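Local structure of cytokinin riboside 5'-monophosphate phosphoribohydrolase (Corynebacterium glutamicum, 5ZBL) at residues Pro8-Val13 against Lys183-Trp188; Gln29-Leu34 against Ile111-Gly116; Ala61-Gly66 against Glu85-Leu90; Phe70-Glu75 against Arg101-Leu106; Glu122-Trp127 against Glu153-Met158. The protein belongs to the LOG-like proteins of the SLOG clan, with a Rossmann-like fold in which helices flank a parallel beta sheet, and assembles here from two copies. All coordinates share one frame; numbering follows the deposited sequence.

Interaction 1: residues Pro8-Val13 against Lys183-Trp188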
# COMPACT_ATOMS: atom_id res chain seq x y z
N PRO A 8 0.65 18.66 19.95
CA PRO A 8 -0.05 17.39 20.11
C PRO A 8 0.73 16.41 20.99
O PRO A 8 1.93 16.53 21.12
CB PRO A 8 -0.18 16.85 18.65
CG PRO A 8 0.48 17.86 17.76
CD PRO A 8 1.34 18.73 18.64
N THR A 9 0.02 15.47 21.58
CA THR A 9 0.63 14.34 22.28
C THR A 9 0.05 13.04 21.78
O THR A 9 -0.97 13.00 21.06
CB THR A 9 0.44 14.43 23.83
OG1 THR A 9 -0.95 14.64 24.15
CG2 THR A 9 1.28 15.57 24.41
N LEU A 10 0.70 11.97 22.19
CA LEU A 10 0.33 10.64 21.80
C LEU A 10 -0.75 10.09 22.72
O LEU A 10 -0.45 9.39 23.68
CB LEU A 10 1.59 9.76 21.81
CG LEU A 10 1.38 8.42 21.11
CD1 LEU A 10 1.37 8.62 19.60
CD2 LEU A 10 2.45 7.43 21.50
N GLN A 11 -2.01 10.37 22.41
CA GLN A 11 -3.16 9.87 23.16
C GLN A 11 -3.83 8.68 22.49
O GLN A 11 -4.39 7.79 23.16
CB GLN A 11 -4.15 11.02 23.41
CG GLN A 11 -3.42 12.25 23.95
CD GLN A 11 -4.30 13.21 24.70
OE1 GLN A 11 -5.37 13.56 24.24
NE2 GLN A 11 -3.84 13.67 25.85
N ARG A 12 -3.75 8.62 21.16
CA ARG A 12 -4.26 7.48 20.42
C ARG A 12 -3.25 7.00 19.44
O ARG A 12 -2.53 7.80 18.83
CB ARG A 12 -5.53 7.85 19.70
CG ARG A 12 -6.75 7.91 20.62
CD ARG A 12 -7.67 9.04 20.23
NE ARG A 12 -6.94 10.32 20.40
CZ ARG A 12 -7.16 11.44 19.72
NH1 ARG A 12 -8.11 11.50 18.78
NH2 ARG A 12 -6.42 12.52 19.99
N VAL A 13 -3.20 5.69 19.28
CA VAL A 13 -2.48 5.10 18.16
C VAL A 13 -3.40 4.36 17.24
O VAL A 13 -4.25 3.54 17.68
CB VAL A 13 -1.35 4.14 18.57
CG1 VAL A 13 -0.22 4.93 19.25
CG2 VAL A 13 -1.88 2.95 19.39
N LYS A 183 7.70 4.12 23.58
CA LYS A 183 8.62 5.16 24.06
C LYS A 183 9.14 6.00 22.93
O LYS A 183 9.16 7.22 23.03
CB LYS A 183 9.80 4.56 24.82
CG LYS A 183 10.78 5.58 25.37
CD LYS A 183 11.54 5.03 26.58
CE LYS A 183 12.25 6.15 27.33
NZ LYS A 183 13.69 6.25 26.96
N ALA A 184 9.55 5.36 21.84
CA ALA A 184 10.06 6.09 20.69
C ALA A 184 8.98 7.00 20.05
O ALA A 184 9.31 8.09 19.60
CB ALA A 184 10.66 5.15 19.65
N MET A 185 7.72 6.52 20.01
CA MET A 185 6.58 7.29 19.48
C MET A 185 6.21 8.48 20.43
O MET A 185 5.78 9.53 19.96
CB MET A 185 5.34 6.38 19.24
CG MET A 185 5.44 5.34 18.11
SD MET A 185 4.00 4.23 17.96
CE MET A 185 2.90 5.38 17.17
N GLN A 186 6.38 8.32 21.74
CA GLN A 186 6.10 9.39 22.72
C GLN A 186 7.10 10.55 22.65
O GLN A 186 6.70 11.73 22.70
CB GLN A 186 6.06 8.84 24.15
CG GLN A 186 4.82 8.01 24.46
CD GLN A 186 4.86 7.36 25.84
OE1 GLN A 186 5.82 6.67 26.21
NE2 GLN A 186 3.80 7.56 26.60
N THR A 187 8.38 10.21 22.50
CA THR A 187 9.49 11.19 22.45
C THR A 187 9.85 11.70 21.05
O THR A 187 10.73 12.54 20.90
CB THR A 187 10.79 10.64 23.15
OG1 THR A 187 11.37 9.55 22.40
CG2 THR A 187 10.44 10.17 24.57
N TRP A 188 9.13 11.21 20.04
CA TRP A 188 9.38 11.59 18.64
C TRP A 188 8.98 13.04 18.31
O TRP A 188 7.99 13.56 18.83
CB TRP A 188 8.62 10.60 17.75
CG TRP A 188 8.74 10.76 16.32
CD1 TRP A 188 9.54 10.06 15.49
CD2 TRP A 188 7.96 11.64 15.49
NE1 TRP A 188 9.34 10.47 14.18
CE2 TRP A 188 8.37 11.44 14.17
CE3 TRP A 188 6.95 12.57 15.75
CZ2 TRP A 188 7.81 12.13 13.10
CZ3 TRP A 188 6.39 13.27 14.68
CH2 TRP A 188 6.82 13.05 13.38
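The C-terminal helix 178-186 rests on the lead-in to the middle strand of the sheet, where Leu10 and Val13 meet Met185 and Gln186. Leu10 and Met185 carry most of the contact. Leu10 CD2 lies 3.8 Å from Met185 CB and equally far from CG of Gln186, so one branch fits against two successive residues of the helix. The two neighbours approach differently: Met185 passes Leu10 at a slant, whereas Gln186 runs at about a right angle to it. The contact joins a late helix of this Rossmann-like fold to strand 12-16, bridging segments 170 residues apart at their closest ends. Leu10 sits at the centre of an inverse gamma turn just before that strand, a kink from which its side chain is directed at the helix. Further along, Met185 bends at its last torsion (chi3 77°), which swings CE toward the sheet, where it lies 3.8 Å from Val13 CG1. Flexible methionine suits this place, since its chain can follow the surface between Leu10 and the buried valine as well as reach Ile111 on the next strand. Gln186 meets Leu10 through its aliphatic CG, at the exposed margin, while its OE1 accepts a weak hydrogen bond from Arg41.

Interaction 2: residues Gln29-Leu34 against Ile111-Gly116; sequences QAAQTL and IAMPGG. With PO4 (phosphate ion), chain G.
Met113 reaches from the end of strand 110-112 to helix 25-40 and lies across Ala31 and Leu34, which are three residues apart on the same face of that helix. Its CG stands opposite the carbonyl carbon (chi1 -55°), and a bend at chi3 then turns the terminal methyl toward Ala31. The sulfur and the methyl consequently find different partners: SD comes within 3.5 Å of Leu34 CD2, while CE lies 3.7 Å from Ala31 CB. Leu34 and Met113 meet at a slant, with CD2 of the leucine against the sulfur. The small Ala31 leaves room for CE, and the longer Leu34 also reaches the strand, its CD2 4.3 Å from Ile111 CG2. All four residues are buried, and every group that meets is apolar apart from the weakly polar thioether.

This packing brings helix 25-40 onto strand 110-112 just where the chain enters the Pro-Gly-Gly of the PGGxGTxxE motif characteristic of LOG proteins. Beyond Pro114 the chain turns away from the helix toward a phosphate ion. Gly116, at the N-cap of helix 117-130, has no side chain to keep the ion at a distance, and its backbone N donates a weak, bent hydrogen bond to O3 of the phosphate (3.1 Å, 134° at the hydrogen). Thr119 OG1 and the backbone N atoms of Gly118 and Ser19 also bond to this ion, probably from the crystallisation liquor.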
# COMPACT_ATOMS: atom_id res chain seq x y z
N GLN A 29 0.44 -12.94 21.11
CA GLN A 29 0.96 -12.54 22.42
C GLN A 29 1.62 -11.18 22.30
O GLN A 29 1.53 -10.37 23.22
CB GLN A 29 1.95 -13.55 22.97
CG GLN A 29 1.38 -14.95 23.27
CD GLN A 29 2.47 -16.02 23.36
OE1 GLN A 29 3.62 -15.71 23.70
NE2 GLN A 29 2.12 -17.28 23.01
N ALA A 30 2.31 -10.95 21.17
CA ALA A 30 3.01 -9.69 20.95
C ALA A 30 2.00 -8.58 20.84
O ALA A 30 2.30 -7.49 21.26
CB ALA A 30 3.86 -9.73 19.69
N ALA A 31 0.81 -8.88 20.32
CA ALA A 31 -0.24 -7.87 20.20
C ALA A 31 -0.80 -7.50 21.57
O ALA A 31 -1.03 -6.32 21.88
CB ALA A 31 -1.34 -8.33 19.25
N GLN A 32 -1.02 -8.52 22.38
CA GLN A 32 -1.48 -8.34 23.77
C GLN A 32 -0.53 -7.57 24.64
O GLN A 32 -0.96 -6.72 25.40
CB GLN A 32 -1.75 -9.69 24.40
CG GLN A 32 -3.02 -10.29 23.83
CD GLN A 32 -3.11 -11.78 24.02
OE1 GLN A 32 -4.06 -12.38 23.55
NE2 GLN A 32 -2.11 -12.40 24.67
N THR A 33 0.77 -7.85 24.50
CA THR A 33 1.79 -7.11 25.27
C THR A 33 1.83 -5.67 24.82
O THR A 33 2.06 -4.76 25.64
CB THR A 33 3.20 -7.73 25.13
OG1 THR A 33 3.10 -9.15 25.13
CG2 THR A 33 4.03 -7.38 26.32
N LEU A 34 1.63 -5.47 23.53
CA LEU A 34 1.63 -4.11 22.98
C LEU A 34 0.42 -3.29 23.51
O LEU A 34 0.58 -2.16 24.01
CB LEU A 34 1.67 -4.19 21.45
CG LEU A 34 1.64 -2.86 20.71
CD1 LEU A 34 2.77 -1.91 21.14
CD2 LEU A 34 1.66 -3.13 19.21
N ILE A 111 0.99 2.50 14.06
CA ILE A 111 1.76 1.28 14.26
C ILE A 111 1.28 0.25 13.24
O ILE A 111 0.08 0.02 13.06
CB ILE A 111 1.54 0.72 15.65
CG1 ILE A 111 2.01 1.72 16.72
CG2 ILE A 111 2.35 -0.56 15.89
CD1 ILE A 111 1.59 1.29 18.13
N ALA A 112 2.24 -0.38 12.56
CA ALA A 112 1.93 -1.47 11.67
C ALA A 112 2.51 -2.72 12.33
O ALA A 112 3.73 -2.79 12.62
CB ALA A 112 2.50 -1.22 10.27
N MET A 113 1.60 -3.65 12.64
CA MET A 113 1.93 -4.94 13.18
C MET A 113 1.93 -5.92 12.01
O MET A 113 1.47 -5.60 10.93
CB MET A 113 0.88 -5.36 14.21
CG MET A 113 0.64 -4.36 15.35
SD MET A 113 -0.06 -5.11 16.85
CE MET A 113 -1.36 -6.14 16.21
N PRO A 114 2.38 -7.15 12.24
CA PRO A 114 2.26 -8.13 11.19
C PRO A 114 0.86 -8.20 10.59
O PRO A 114 -0.14 -8.00 11.29
CB PRO A 114 2.58 -9.44 11.90
CG PRO A 114 3.58 -9.01 12.93
CD PRO A 114 3.06 -7.71 13.43
N GLY A 115 0.81 -8.48 9.30
CA GLY A 115 -0.44 -8.59 8.58
C GLY A 115 -0.14 -8.81 7.14
O GLY A 115 1.01 -8.97 6.75
N GLY A 116 -1.21 -8.82 6.36
CA GLY A 116 -1.18 -9.06 4.94
C GLY A 116 -1.17 -7.80 4.11
O GLY A 116 -0.64 -6.75 4.52
P PO4 G . -4.89 -7.77 5.82
O1 PO4 G . -5.06 -9.13 6.45
O2 PO4 G . -6.16 -6.98 6.06
O3 PO4 G . -3.75 -7.04 6.48
O4 PO4 G . -4.66 -7.98 4.36

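Interaction 3: residues Ala61-Gly66 against Glu85-Leu90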
# COMPACT_ATOMS: atom_id res chain seq x y z
N ALA A 61 -7.57 -6.82 23.59
CA ALA A 61 -6.56 -6.66 24.61
C ALA A 61 -6.55 -5.26 25.19
O ALA A 61 -6.25 -5.09 26.40
CB ALA A 61 -5.17 -7.05 24.11
N PHE A 62 -6.89 -4.26 24.37
CA PHE A 62 -6.96 -2.86 24.85
C PHE A 62 -8.19 -2.77 25.76
O PHE A 62 -8.16 -2.16 26.84
CB PHE A 62 -7.12 -1.84 23.71
CG PHE A 62 -5.83 -1.22 23.21
CD1 PHE A 62 -5.07 -1.86 22.25
CD2 PHE A 62 -5.47 0.07 23.58
CE1 PHE A 62 -3.93 -1.26 21.72
CE2 PHE A 62 -4.33 0.67 23.07
CZ PHE A 62 -3.58 0.00 22.11
N LEU A 63 -9.28 -3.36 25.29
CA LEU A 63 -10.51 -3.40 26.05
C LEU A 63 -10.30 -4.09 27.40
O LEU A 63 -10.54 -3.48 28.44
CB LEU A 63 -11.63 -4.08 25.27
CG LEU A 63 -12.16 -3.28 24.08
CD1 LEU A 63 -13.16 -4.17 23.33
CD2 LEU A 63 -12.78 -1.94 24.50
N GLU A 64 -9.77 -5.31 27.36
CA GLU A 64 -9.61 -6.10 28.56
C GLU A 64 -8.57 -5.61 29.55
O GLU A 64 -8.57 -6.09 30.65
CB GLU A 64 -9.31 -7.56 28.21
CG GLU A 64 -10.53 -8.24 27.65
CD GLU A 64 -10.24 -9.55 26.97
OE1 GLU A 64 -9.13 -10.10 27.14
OE2 GLU A 64 -11.17 -10.05 26.31
N SER A 65 -7.68 -4.70 29.14
CA SER A 65 -6.76 -4.02 30.06
C SER A 65 -7.32 -2.73 30.67
O SER A 65 -6.61 -2.05 31.41
CB SER A 65 -5.46 -3.63 29.36
OG SER A 65 -4.98 -4.61 28.47
N GLY A 66 -8.55 -2.35 30.33
CA GLY A 66 -9.13 -1.10 30.85
C GLY A 66 -9.08 0.10 29.92
O GLY A 66 -9.40 1.21 30.33
N GLU A 85 -18.26 -6.06 18.04
CA GLU A 85 -19.56 -5.74 18.67
C GLU A 85 -19.50 -5.19 20.08
O GLU A 85 -20.53 -4.92 20.67
CB GLU A 85 -20.45 -6.99 18.67
CG GLU A 85 -20.45 -7.73 17.33
CD GLU A 85 -21.67 -8.61 17.12
OE1 GLU A 85 -22.23 -9.12 18.11
OE2 GLU A 85 -22.07 -8.78 15.94
N LYS A 86 -18.30 -5.04 20.63
CA LYS A 86 -18.09 -4.52 21.98
C LYS A 86 -16.99 -3.47 22.12
O LYS A 86 -16.41 -3.32 23.18
CB LYS A 86 -17.84 -5.68 22.95
CG LYS A 86 -18.75 -6.90 22.73
CD LYS A 86 -18.54 -7.99 23.78
CE LYS A 86 -19.81 -8.81 24.00
NZ LYS A 86 -20.82 -8.00 24.75
N LEU A 87 -16.75 -2.71 21.06
CA LEU A 87 -15.87 -1.54 21.09
C LEU A 87 -16.50 -0.35 21.80
O LEU A 87 -17.72 -0.21 21.83
CB LEU A 87 -15.50 -1.08 19.68
CG LEU A 87 -14.96 -2.15 18.75
CD1 LEU A 87 -14.85 -1.59 17.34
CD2 LEU A 87 -13.65 -2.71 19.30
N THR A 88 -15.64 0.51 22.33
CA THR A 88 -16.07 1.80 22.87
C THR A 88 -16.93 2.54 21.83
O THR A 88 -17.94 3.16 22.15
CB THR A 88 -14.85 2.68 23.22
OG1 THR A 88 -13.84 1.88 23.88
CG2 THR A 88 -15.24 3.92 24.04
N GLU A 89 -16.49 2.49 20.57
CA GLU A 89 -17.27 3.01 19.46
C GLU A 89 -16.87 2.30 18.15
O GLU A 89 -15.71 2.00 17.93
CB GLU A 89 -16.97 4.49 19.32
CG GLU A 89 -18.05 5.33 18.66
CD GLU A 89 -17.72 6.82 18.81
OE1 GLU A 89 -17.74 7.35 19.96
OE2 GLU A 89 -17.39 7.46 17.78
N LEU A 90 -17.85 2.10 17.28
CA LEU A 90 -17.63 1.63 15.95
C LEU A 90 -18.22 2.67 15.01
O LEU A 90 -19.41 2.84 14.97
CB LEU A 90 -18.25 0.23 15.76
CG LEU A 90 -18.19 -0.39 14.34
CD1 LEU A 90 -16.77 -0.31 13.79
CD2 LEU A 90 -18.70 -1.83 14.32
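A surface contact centred on one leucine joins the C-terminal turn of helix 53-64 to the loop that leads into strand 89-93, an outermost strand of the sheet within this chain. Leu63 reaches from the helix toward Lys86, Leu87 and Thr88, and its two methyls divide the work. CD1 lies 3.4 Å from Lys86 O and 4.3 Å from Leu87 CD2; CD2 turns to the neighbouring threonine, 4.0 Å from Thr88 OG1. With CG beside the backbone N (chi1 -71°), both methyls face the loop. Leu87 leaves its backbone pointing away from the helix, but the end of its side chain comes back nearer, which is how its CD2 joins the contact. Lys86 contributes its backbone carbonyl, while its charged end leads away. Just beyond Leu63, Gly66 closes the helix with a Schellman motif; its positive phi (99°) is readily adopted by glycine, and its N bonds back to Leu63 O at 3.0 Å.

The loop is anchored separately, because Thr88 OG1 is hydrogen-bonded to the backbone N of Ala69 on the adjoining strand. Leu63 thus meets a mixed surface: the methyl of Leu87, a carbonyl oxygen, and a hydroxyl that is bonded to Ala69 N. What it gains is van der Waals contact and partial shielding from water, a modest, non-directional attachment that fits the exposed border of the fold.

Interaction 4: residues Phe70-Glu75 against Arg101-Leu106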
# COMPACT_ATOMS: atom_id res chain seq x y z
N PHE A 70 -11.40 2.34 19.50
CA PHE A 70 -12.24 2.92 18.43
C PHE A 70 -12.03 2.27 17.08
O PHE A 70 -10.92 2.20 16.56
CB PHE A 70 -11.99 4.41 18.34
CG PHE A 70 -12.27 5.11 19.63
CD1 PHE A 70 -13.56 5.53 19.95
CD2 PHE A 70 -11.26 5.32 20.55
CE1 PHE A 70 -13.84 6.17 21.15
CE2 PHE A 70 -11.53 5.97 21.75
CZ PHE A 70 -12.82 6.39 22.05
N GLY A 71 -13.12 1.79 16.51
CA GLY A 71 -13.10 1.14 15.20
C GLY A 71 -13.70 2.06 14.13
O GLY A 71 -14.60 2.83 14.43
N VAL A 72 -13.18 1.94 12.91
CA VAL A 72 -13.65 2.64 11.72
C VAL A 72 -13.77 1.58 10.59
O VAL A 72 -12.78 0.99 10.16
CB VAL A 72 -12.71 3.81 11.31
CG1 VAL A 72 -13.33 4.67 10.21
CG2 VAL A 72 -12.44 4.69 12.51
N ILE A 73 -15.00 1.37 10.14
CA ILE A 73 -15.37 0.35 9.19
C ILE A 73 -16.30 0.96 8.16
O ILE A 73 -16.79 2.06 8.35
CB ILE A 73 -16.03 -0.81 9.97
CG1 ILE A 73 -16.04 -2.09 9.14
CG2 ILE A 73 -17.43 -0.44 10.45
CD1 ILE A 73 -16.26 -3.33 9.99
N THR A 74 -16.53 0.27 7.04
CA THR A 74 -17.45 0.74 5.97
C THR A 74 -18.73 -0.04 6.01
O THR A 74 -18.75 -1.14 6.57
CB THR A 74 -16.87 0.50 4.59
OG1 THR A 74 -16.70 -0.92 4.40
CG2 THR A 74 -15.52 1.19 4.43
N GLU A 75 -19.79 0.50 5.39
CA GLU A 75 -21.05 -0.26 5.21
C GLU A 75 -20.81 -1.61 4.54
O GLU A 75 -21.35 -2.60 5.01
CB GLU A 75 -22.11 0.53 4.40
CG GLU A 75 -23.28 1.02 5.24
CD GLU A 75 -24.13 -0.09 5.80
OE1 GLU A 75 -24.98 -0.63 5.07
OE2 GLU A 75 -23.97 -0.40 6.98
N ARG A 101 -9.01 7.95 5.74
CA ARG A 101 -8.90 9.32 6.23
C ARG A 101 -9.26 9.44 7.75
O ARG A 101 -8.54 10.09 8.51
CB ARG A 101 -9.75 10.24 5.38
CG ARG A 101 -9.53 11.72 5.64
CD ARG A 101 -10.72 12.53 5.13
NE ARG A 101 -10.69 12.73 3.68
CZ ARG A 101 -9.94 13.62 3.05
NH1 ARG A 101 -9.12 14.42 3.71
NH2 ARG A 101 -10.01 13.71 1.72
N ARG A 102 -10.34 8.78 8.18
CA ARG A 102 -10.79 8.88 9.56
C ARG A 102 -9.85 8.24 10.58
O ARG A 102 -9.61 8.80 11.68
CB ARG A 102 -12.21 8.34 9.76
CG ARG A 102 -13.28 9.40 9.73
CD ARG A 102 -13.12 10.45 10.84
NE ARG A 102 -13.91 10.15 12.02
CZ ARG A 102 -14.05 10.98 13.05
NH1 ARG A 102 -14.81 10.61 14.07
NH2 ARG A 102 -13.44 12.17 13.07
N MET A 103 -9.34 7.06 10.22
CA MET A 103 -8.30 6.39 10.99
C MET A 103 -7.07 7.28 11.17
O MET A 103 -6.54 7.40 12.27
CB MET A 103 -7.94 5.06 10.33
CG MET A 103 -9.08 4.07 10.41
SD MET A 103 -8.56 2.37 10.19
CE MET A 103 -8.23 2.37 8.44
N ALA A 104 -6.67 7.95 10.10
CA ALA A 104 -5.53 8.89 10.20
C ALA A 104 -5.88 10.07 11.09
O ALA A 104 -5.08 10.44 11.97
CB ALA A 104 -5.09 9.39 8.82
N GLU A 105 -7.06 10.67 10.87
CA GLU A 105 -7.45 11.86 11.64
C GLU A 105 -7.54 11.62 13.14
O GLU A 105 -7.18 12.50 13.92
CB GLU A 105 -8.76 12.43 11.17
CG GLU A 105 -8.64 13.26 9.90
CD GLU A 105 -9.96 13.42 9.13
OE1 GLU A 105 -11.02 12.96 9.62
OE2 GLU A 105 -9.93 14.00 8.02
N LEU A 106 -8.05 10.44 13.52
CA LEU A 106 -8.31 10.06 14.90
C LEU A 106 -7.05 9.72 15.70
O LEU A 106 -7.05 9.89 16.92
CB LEU A 106 -9.27 8.86 15.00
CG LEU A 106 -10.73 9.11 14.72
CD1 LEU A 106 -11.53 7.79 14.59
CD2 LEU A 106 -11.33 10.05 15.76
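One face of the Arg102 guanidinium is covered by Leu106 CD2, which lies 3.7 Å above its plane and toward the rim, while the same two residues pack against Val72. The arginine chain bends at chi2 and chi3, bringing the flat group over the leucine one helical turn later. Its NH1 forms a salt bridge with Glu91, leaving the aliphatic root for Val72: Arg102 CB is 3.9 Å from Val72 CG1. The valine is the single strand residue carrying this contact, and its beta-branched shape lets it face three helix residues, CG2 being shared by Leu106 and Met103. CB lies 3.7 Å from Met103 CG, the two side chains sliding past each other in opposite directions, and CG2 lies 3.8 Å from Leu106 CD1. A chi1 of -171° sets CG1 toward Arg102 and CG2 toward Leu106. Compact valine suits a strand lying close beneath a helix; the axes of strand 70-74 and helix 101-106 approach to 8.9 Å. They run nearly antiparallel, at 163°, as expected when a helix returns across a parallel sheet. Helix 96-106 follows strand 89-93, passes over strand 69-74 and leads to strand 110-112 beyond the middle strand, with Met103 touching Glu122 of helix 117-130.

Interaction 5: residues Glu122-Trp127 against Glu153-Met158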
# COMPACT_ATOMS: atom_id res chain seq x y z
N GLU A 122 -2.04 0.06 3.93
CA GLU A 122 -2.30 1.17 4.86
C GLU A 122 -0.97 1.85 5.20
O GLU A 122 -0.93 3.06 5.30
CB GLU A 122 -3.06 0.73 6.12
CG GLU A 122 -4.59 0.72 5.95
CD GLU A 122 -5.31 -0.39 6.73
OE1 GLU A 122 -4.71 -1.48 6.95
OE2 GLU A 122 -6.51 -0.21 7.09
N LEU A 123 0.10 1.08 5.35
CA LEU A 123 1.35 1.60 5.79
C LEU A 123 1.96 2.52 4.71
O LEU A 123 2.46 3.60 4.99
CB LEU A 123 2.30 0.45 6.16
CG LEU A 123 3.72 0.89 6.51
CD1 LEU A 123 3.68 1.66 7.78
CD2 LEU A 123 4.65 -0.30 6.61
N PHE A 124 1.91 2.06 3.48
CA PHE A 124 2.43 2.82 2.36
C PHE A 124 1.58 4.04 2.02
O PHE A 124 2.10 5.06 1.52
CB PHE A 124 2.63 1.89 1.15
CG PHE A 124 3.91 1.13 1.22
CD1 PHE A 124 5.11 1.80 1.07
CD2 PHE A 124 3.94 -0.23 1.43
CE1 PHE A 124 6.32 1.13 1.12
CE2 PHE A 124 5.14 -0.91 1.50
CZ PHE A 124 6.33 -0.22 1.36
N GLU A 125 0.29 3.93 2.30
CA GLU A 125 -0.63 5.04 2.26
C GLU A 125 -0.20 6.17 3.23
O GLU A 125 -0.03 7.34 2.78
CB GLU A 125 -2.04 4.54 2.53
CG GLU A 125 -3.18 5.55 2.55
CD GLU A 125 -3.56 6.04 1.20
OE1 GLU A 125 -4.67 5.72 0.71
OE2 GLU A 125 -2.74 6.78 0.65
N VAL A 126 0.07 5.86 4.50
CA VAL A 126 0.44 6.98 5.38
C VAL A 126 1.79 7.58 4.95
O VAL A 126 1.96 8.78 5.05
CB VAL A 126 0.38 6.67 6.89
CG1 VAL A 126 -0.97 6.08 7.23
CG2 VAL A 126 1.49 5.77 7.34
N TRP A 127 2.71 6.75 4.46
CA TRP A 127 3.99 7.26 3.97
C TRP A 127 3.84 8.17 2.77
O TRP A 127 4.43 9.25 2.72
CB TRP A 127 4.96 6.12 3.60
CG TRP A 127 5.74 5.58 4.73
CD1 TRP A 127 6.08 6.23 5.89
CD2 TRP A 127 6.31 4.28 4.82
NE1 TRP A 127 6.81 5.41 6.69
CE2 TRP A 127 6.96 4.20 6.06
CE3 TRP A 127 6.32 3.17 3.98
CZ2 TRP A 127 7.63 3.06 6.48
CZ3 TRP A 127 6.98 2.03 4.39
CH2 TRP A 127 7.62 1.98 5.64
N GLU A 153 14.74 -4.07 3.88
CA GLU A 153 15.65 -4.35 2.79
C GLU A 153 15.15 -3.75 1.49
O GLU A 153 15.89 -3.03 0.82
CB GLU A 153 15.86 -5.85 2.62
CG GLU A 153 16.93 -6.21 1.59
CD GLU A 153 18.31 -5.58 1.89
OE1 GLU A 153 18.69 -5.50 3.09
OE2 GLU A 153 19.01 -5.17 0.92
N MET A 154 13.88 -4.01 1.18
CA MET A 154 13.28 -3.47 -0.01
C MET A 154 13.42 -1.95 -0.05
O MET A 154 13.80 -1.44 -1.08
CB MET A 154 11.79 -3.89 -0.16
CG MET A 154 11.08 -3.43 -1.46
SD MET A 154 11.80 -3.98 -3.05
CE MET A 154 11.01 -2.88 -4.21
N LEU A 155 13.11 -1.27 1.06
CA LEU A 155 13.16 0.16 1.16
C LEU A 155 14.56 0.71 1.08
O LEU A 155 14.78 1.77 0.52
CB LEU A 155 12.55 0.65 2.48
CG LEU A 155 11.05 0.49 2.61
CD1 LEU A 155 10.62 1.07 3.96
CD2 LEU A 155 10.30 1.17 1.47
N GLU A 156 15.50 0.01 1.71
CA GLU A 156 16.93 0.35 1.61
C GLU A 156 17.32 0.33 0.12
O GLU A 156 17.87 1.31 -0.39
CB GLU A 156 17.74 -0.63 2.47
CG GLU A 156 19.26 -0.55 2.40
CD GLU A 156 19.77 0.85 2.63
OE1 GLU A 156 20.67 1.31 1.86
OE2 GLU A 156 19.22 1.51 3.54
N GLN A 157 16.96 -0.75 -0.59
CA GLN A 157 17.27 -0.87 -2.02
C GLN A 157 16.59 0.20 -2.89
O GLN A 157 17.21 0.81 -3.79
CB GLN A 157 16.99 -2.27 -2.53
CG GLN A 157 18.02 -3.28 -2.06
CD GLN A 157 17.92 -4.65 -2.74
OE1 GLN A 157 17.57 -4.76 -3.93
NE2 GLN A 157 18.26 -5.70 -2.00
N MET A 158 15.33 0.48 -2.61
CA MET A 158 14.66 1.56 -3.29
C MET A 158 15.38 2.92 -3.08
O MET A 158 15.38 3.74 -3.98
CB MET A 158 13.23 1.66 -2.82
CG MET A 158 12.33 0.52 -3.24
SD MET A 158 10.68 0.68 -2.48
CE MET A 158 9.73 0.19 -3.89
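Apolar contacts join the two helices, all of them made by Leu155, whose forked end is set against Phe124 and Trp127. CD2 approaches the phenyl ring at its edge, in the ring plane, 4.0 Å from Phe124 CE1. CD1 turns to the indole instead, 3.6 Å from Trp127 CH2. A leucine suits this place because its two methyls can serve two rings at once. Long aromatic side chains suit the spacing, the closest CA atoms, those of Phe124 and Leu155, being 11.1 Å apart.

Other contacts surround the indole. Phe124 CD1 lies at the edge of the Trp127 indole, and Leu123 O sits 3.5 Å above one indole face; Phe168 adds an edge-to-face ring contact with Trp127.

Polar side-chain bonds of helix 149-160 lie away from this contact. Gln157 NE2 donates to Glu153 OE2 one turn earlier, over 3.1 Å and almost straight (175°). Glu153 OE2 accepts with its anti lone pair, nearly in the amide plane. Glu156 pairs with Arg166.

Helices 117-130 and 149-160 follow successive strands, as in the repeated beta-alpha units of a Rossmann-like fold, and border the dimer interface: Phe124 packs on Leu120, and Met158 on Gly115, of the second subunit.

How the interactions relate
Interactions 2 and 5 are buried, 1 and 4 partly so, and 3 lies at the surface, where a leucine meets a carbonyl and a hydroxyl as well as another leucine. Methionine carries much of the packing in interactions 1 and 2, which adjoin directly: Met185 SD of the helix is 3.4 Å from Ile111 CG1 of strand 110-112, the neighbour of strand 12-16. Interactions 3 and 4 meet at the edge of the sheet, where Glu89 O and Gly71 N, 3.0 Å apart, probably hydrogen-bond strands 89-93 and 69-74. Interaction 5 is the helix-to-helix and aromatic member, about 30 Å from interaction 3 between centres. Together with interaction 2, it reaches the second subunit.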